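Local atomic coordinates of probable benzoylformate decarboxylase (Rhodococcus jostii, PDB entry 7ORX), a protein that belongs to the thiamine diphosphate-dependent enzymes and binds thiamine diphosphate together with a metal ion, modelled here as sodium. Residues V425-D431 against V452-N458. Numbering follows the deposited sequence.
With NA (sodium ion), chain J; TPP (thiamine diphosphate), chain I.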
loop_
_atom_site.group_PDB
_atom_site.type_symbol
_atom_site.label_atom_id
_atom_site.label_comp_id
_atom_site.label_asym_id
_atom_site.label_seq_id
_atom_site.Cartn_x
_atom_site.Cartn_y
_atom_site.Cartn_z
ATOM N N VAL C 425 7.764 -35.382 18.041
ATOM C CA VAL C 425 7.486 -34.803 16.704
ATOM C C VAL C 425 8.273 -35.609 15.667
ATOM O O VAL C 425 9.500 -35.771 15.829
ATOM C CB VAL C 425 7.837 -33.314 16.647
ATOM C CG1 VAL C 425 7.705 -32.779 15.240
ATOM C CG2 VAL C 425 6.962 -32.521 17.593
ATOM N N ILE C 426 7.584 -36.043 14.621
ATOM C CA ILE C 426 8.192 -36.696 13.439
ATOM C C ILE C 426 7.945 -35.812 12.230
ATOM O O ILE C 426 6.798 -35.611 11.890
ATOM C CB ILE C 426 7.597 -38.103 13.273
ATOM C CG1 ILE C 426 7.728 -38.886 14.578
ATOM C CG2 ILE C 426 8.258 -38.820 12.123
ATOM C CD1 ILE C 426 6.928 -40.156 14.613
ATOM N N GLY C 427 8.997 -35.305 11.614
ATOM C CA GLY C 427 8.931 -34.573 10.338
ATOM C C GLY C 427 8.920 -35.547 9.182
ATOM O O GLY C 427 9.749 -36.491 9.198
ATOM N N LEU C 428 7.987 -35.391 8.244
ATOM C CA LEU C 428 7.988 -36.161 6.993
ATOM C C LEU C 428 8.106 -35.173 5.849
ATOM O O LEU C 428 7.082 -34.623 5.465
ATOM C CB LEU C 428 6.683 -36.945 6.933
ATOM C CG LEU C 428 6.449 -37.912 8.083
ATOM C CD1 LEU C 428 4.963 -38.251 8.129
ATOM C CD2 LEU C 428 7.319 -39.179 7.930
ATOM N N ILE C 429 9.323 -34.927 5.398
ATOM C CA ILE C 429 9.676 -33.812 4.483
ATOM C C ILE C 429 10.086 -34.461 3.179
ATOM O O ILE C 429 10.815 -35.428 3.241
ATOM C CB ILE C 429 10.845 -33.010 5.087
ATOM C CG1 ILE C 429 10.649 -32.718 6.580
ATOM C CG2 ILE C 429 11.135 -31.746 4.297
ATOM C CD1 ILE C 429 9.312 -32.148 6.939
ATOM N N GLY C 430 9.661 -33.932 2.042
ATOM C CA GLY C 430 10.240 -34.355 0.758
ATOM C C GLY C 430 11.657 -33.841 0.579
ATOM O O GLY C 430 12.020 -32.876 1.251
ATOM N N ASP C 431 12.405 -34.412 -0.365
ATOM C CA ASP C 431 13.770 -33.947 -0.731
ATOM C C ASP C 431 13.735 -32.531 -1.322
ATOM O O ASP C 431 14.720 -31.781 -1.164
ATOM C CB ASP C 431 14.466 -34.961 -1.652
ATOM C CG ASP C 431 13.850 -35.225 -3.029
ATOM O OD1 ASP C 431 12.557 -35.207 -3.159
ATOM O OD2 ASP C 431 14.674 -35.462 -3.957
ATOM N N VAL C 452 12.618 -36.100 15.241
ATOM C CA VAL C 452 12.985 -37.050 14.171
ATOM C C VAL C 452 12.543 -36.482 12.822
ATOM O O VAL C 452 11.342 -36.225 12.661
ATOM C CB VAL C 452 12.329 -38.399 14.475
ATOM C CG1 VAL C 452 12.664 -39.418 13.388
ATOM C CG2 VAL C 452 12.703 -38.854 15.894
ATOM N N ILE C 453 13.487 -36.309 11.904
ATOM C CA ILE C 453 13.249 -35.802 10.530
ATOM C C ILE C 453 13.434 -36.962 9.543
ATOM O O ILE C 453 14.537 -37.509 9.453
ATOM C CB ILE C 453 14.210 -34.639 10.250
ATOM C CG1 ILE C 453 14.023 -33.495 11.253
ATOM C CG2 ILE C 453 14.058 -34.120 8.839
ATOM C CD1 ILE C 453 12.674 -32.846 11.192
ATOM N N ILE C 454 12.382 -37.314 8.812
ATOM C CA ILE C 454 12.429 -38.324 7.731
ATOM C C ILE C 454 12.332 -37.586 6.410
ATOM O O ILE C 454 11.280 -37.003 6.133
ATOM C CB ILE C 454 11.296 -39.334 7.902
ATOM C CG1 ILE C 454 11.431 -40.072 9.230
ATOM C CG2 ILE C 454 11.260 -40.271 6.729
ATOM C CD1 ILE C 454 10.216 -40.931 9.575
ATOM N N ILE C 455 13.413 -37.570 5.648
ATOM C CA ILE C 455 13.430 -37.016 4.270
ATOM C C ILE C 455 12.920 -38.129 3.359
ATOM O O ILE C 455 13.542 -39.145 3.355
ATOM C CB ILE C 455 14.852 -36.585 3.877
ATOM C CG1 ILE C 455 15.472 -35.577 4.851
ATOM C CG2 ILE C 455 14.854 -36.059 2.468
ATOM C CD1 ILE C 455 14.620 -34.385 5.124
ATOM N N LEU C 456 11.801 -37.958 2.673
ATOM C CA LEU C 456 11.349 -38.883 1.626
ATOM C C LEU C 456 12.008 -38.393 0.355
ATOM O O LEU C 456 11.559 -37.374 -0.159
ATOM C CB LEU C 456 9.839 -38.841 1.475
ATOM C CG LEU C 456 9.066 -39.560 2.566
ATOM C CD1 LEU C 456 9.055 -38.756 3.827
ATOM C CD2 LEU C 456 7.623 -39.767 2.173
ATOM N N ASN C 457 13.078 -39.067 -0.064
ATOM C CA ASN C 457 13.926 -38.649 -1.201
ATOM C C ASN C 457 13.557 -39.465 -2.440
ATOM O O ASN C 457 14.057 -40.605 -2.550
ATOM C CB ASN C 457 15.408 -38.840 -0.886
ATOM C CG ASN C 457 16.298 -38.406 -2.036
ATOM O OD1 ASN C 457 15.818 -38.184 -3.145
ATOM N ND2 ASN C 457 17.586 -38.247 -1.770
ATOM N N ASN C 458 12.778 -38.892 -3.361
ATOM C CA ASN C 458 12.447 -39.540 -4.648
ATOM C C ASN C 458 13.200 -38.855 -5.805
ATOM O O ASN C 458 12.905 -39.163 -6.964
ATOM C CB ASN C 458 10.936 -39.729 -4.817
ATOM C CG ASN C 458 10.090 -38.493 -4.779
ATOM O OD1 ASN C 458 10.604 -37.388 -4.811
ATOM N ND2 ASN C 458 8.784 -38.705 -4.701
HETATM NA NA NA J . 10.636 -35.396 -4.101
HETATM N "N1'" TPP I . 8.303 -22.836 -3.923
HETATM C "C2'" TPP I . 7.703 -22.719 -2.732
HETATM C CM2 TPP I . 8.310 -21.797 -1.725
HETATM N "N3'" TPP I . 6.589 -23.360 -2.377
HETATM C "C4'" TPP I . 6.028 -24.175 -3.284
HETATM N "N4'" TPP I . 4.906 -24.799 -2.901
HETATM C "C5'" TPP I . 6.593 -24.378 -4.566
HETATM C "C6'" TPP I . 7.741 -23.653 -4.823
HETATM C "C7'" TPP I . 5.994 -25.315 -5.603
HETATM N N3 TPP I . 6.079 -26.750 -5.234
HETATM C C2 TPP I . 4.999 -27.457 -4.889
HETATM S S1 TPP I . 5.344 -29.111 -4.591
HETATM C C5 TPP I . 7.014 -28.804 -4.961
HETATM C C4 TPP I . 7.262 -27.491 -5.204
HETATM C CM4 TPP I . 8.610 -26.885 -5.462
HETATM C C6 TPP I . 8.000 -29.937 -5.041
HETATM C C7 TPP I . 8.572 -30.330 -3.710
HETATM O O7 TPP I . 8.324 -31.740 -3.557
HETATM P PA TPP I . 9.136 -32.616 -2.498
HETATM O O1A TPP I . 9.410 -32.022 -1.155
HETATM O O2A TPP I . 10.335 -33.069 -3.262
HETATM O O3A TPP I . 8.032 -33.770 -2.352
HETATM P PB TPP I . 7.398 -34.737 -3.499
HETATM O O1B TPP I . 6.424 -35.686 -2.819
HETATM O O2B TPP I . 6.739 -33.846 -4.529
HETATM O O3B TPP I . 8.602 -35.461 -4.062
HETATM O O HOH W 1 10.174 -36.592 -2.112
#
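The diphosphate-binding motif of thiamine diphosphate enzymes, a Gly-Asp-Gly beginning at G430 and ending some 28 residues later in Asn-Asn, runs from the C-terminal end of strand 425-430, through helix 440-447, to that of strand 452-457, its parallel neighbour in a beta-alpha-beta unit. V452, I454 and L456 each reach two partners, the staggered ladder of a parallel pair: V452 N to V425 O (3.2 Å) and G427 N to V452 O (2.7 Å); I454 N to G427 O (2.8 Å) and I429 N to I454 O (2.9 Å); L456 N to I429 O (2.8 Å) and, weakly, D431 N to L456 O (3.1 Å). Aliphatic residues suit a buried strand pair in the middle of the sheet. On one face I454 CD1 lies 3.8 Å from both I426 CG2 and L428 CD2, under helix 358-368; on the other, I455 CD1 meets I429 CB at 4.0 Å. At G427 a beta carbon would collide with I453 CD1, and at G430 with the diphosphate, whose O1A lies 3.1 Å from G430 CA. Beyond the strands, D431 OD1 (2.1 Å) and the side-chain amide of N458 bind sodium, joined by T460, a water held by L456 O, and TPP O2A (2.5 Å) and O3B (2.0 Å). The anionic carboxylate and the neutral oxygen ligands thus let one cation tie the negatively charged diphosphate to the C-terminal ends of both strands.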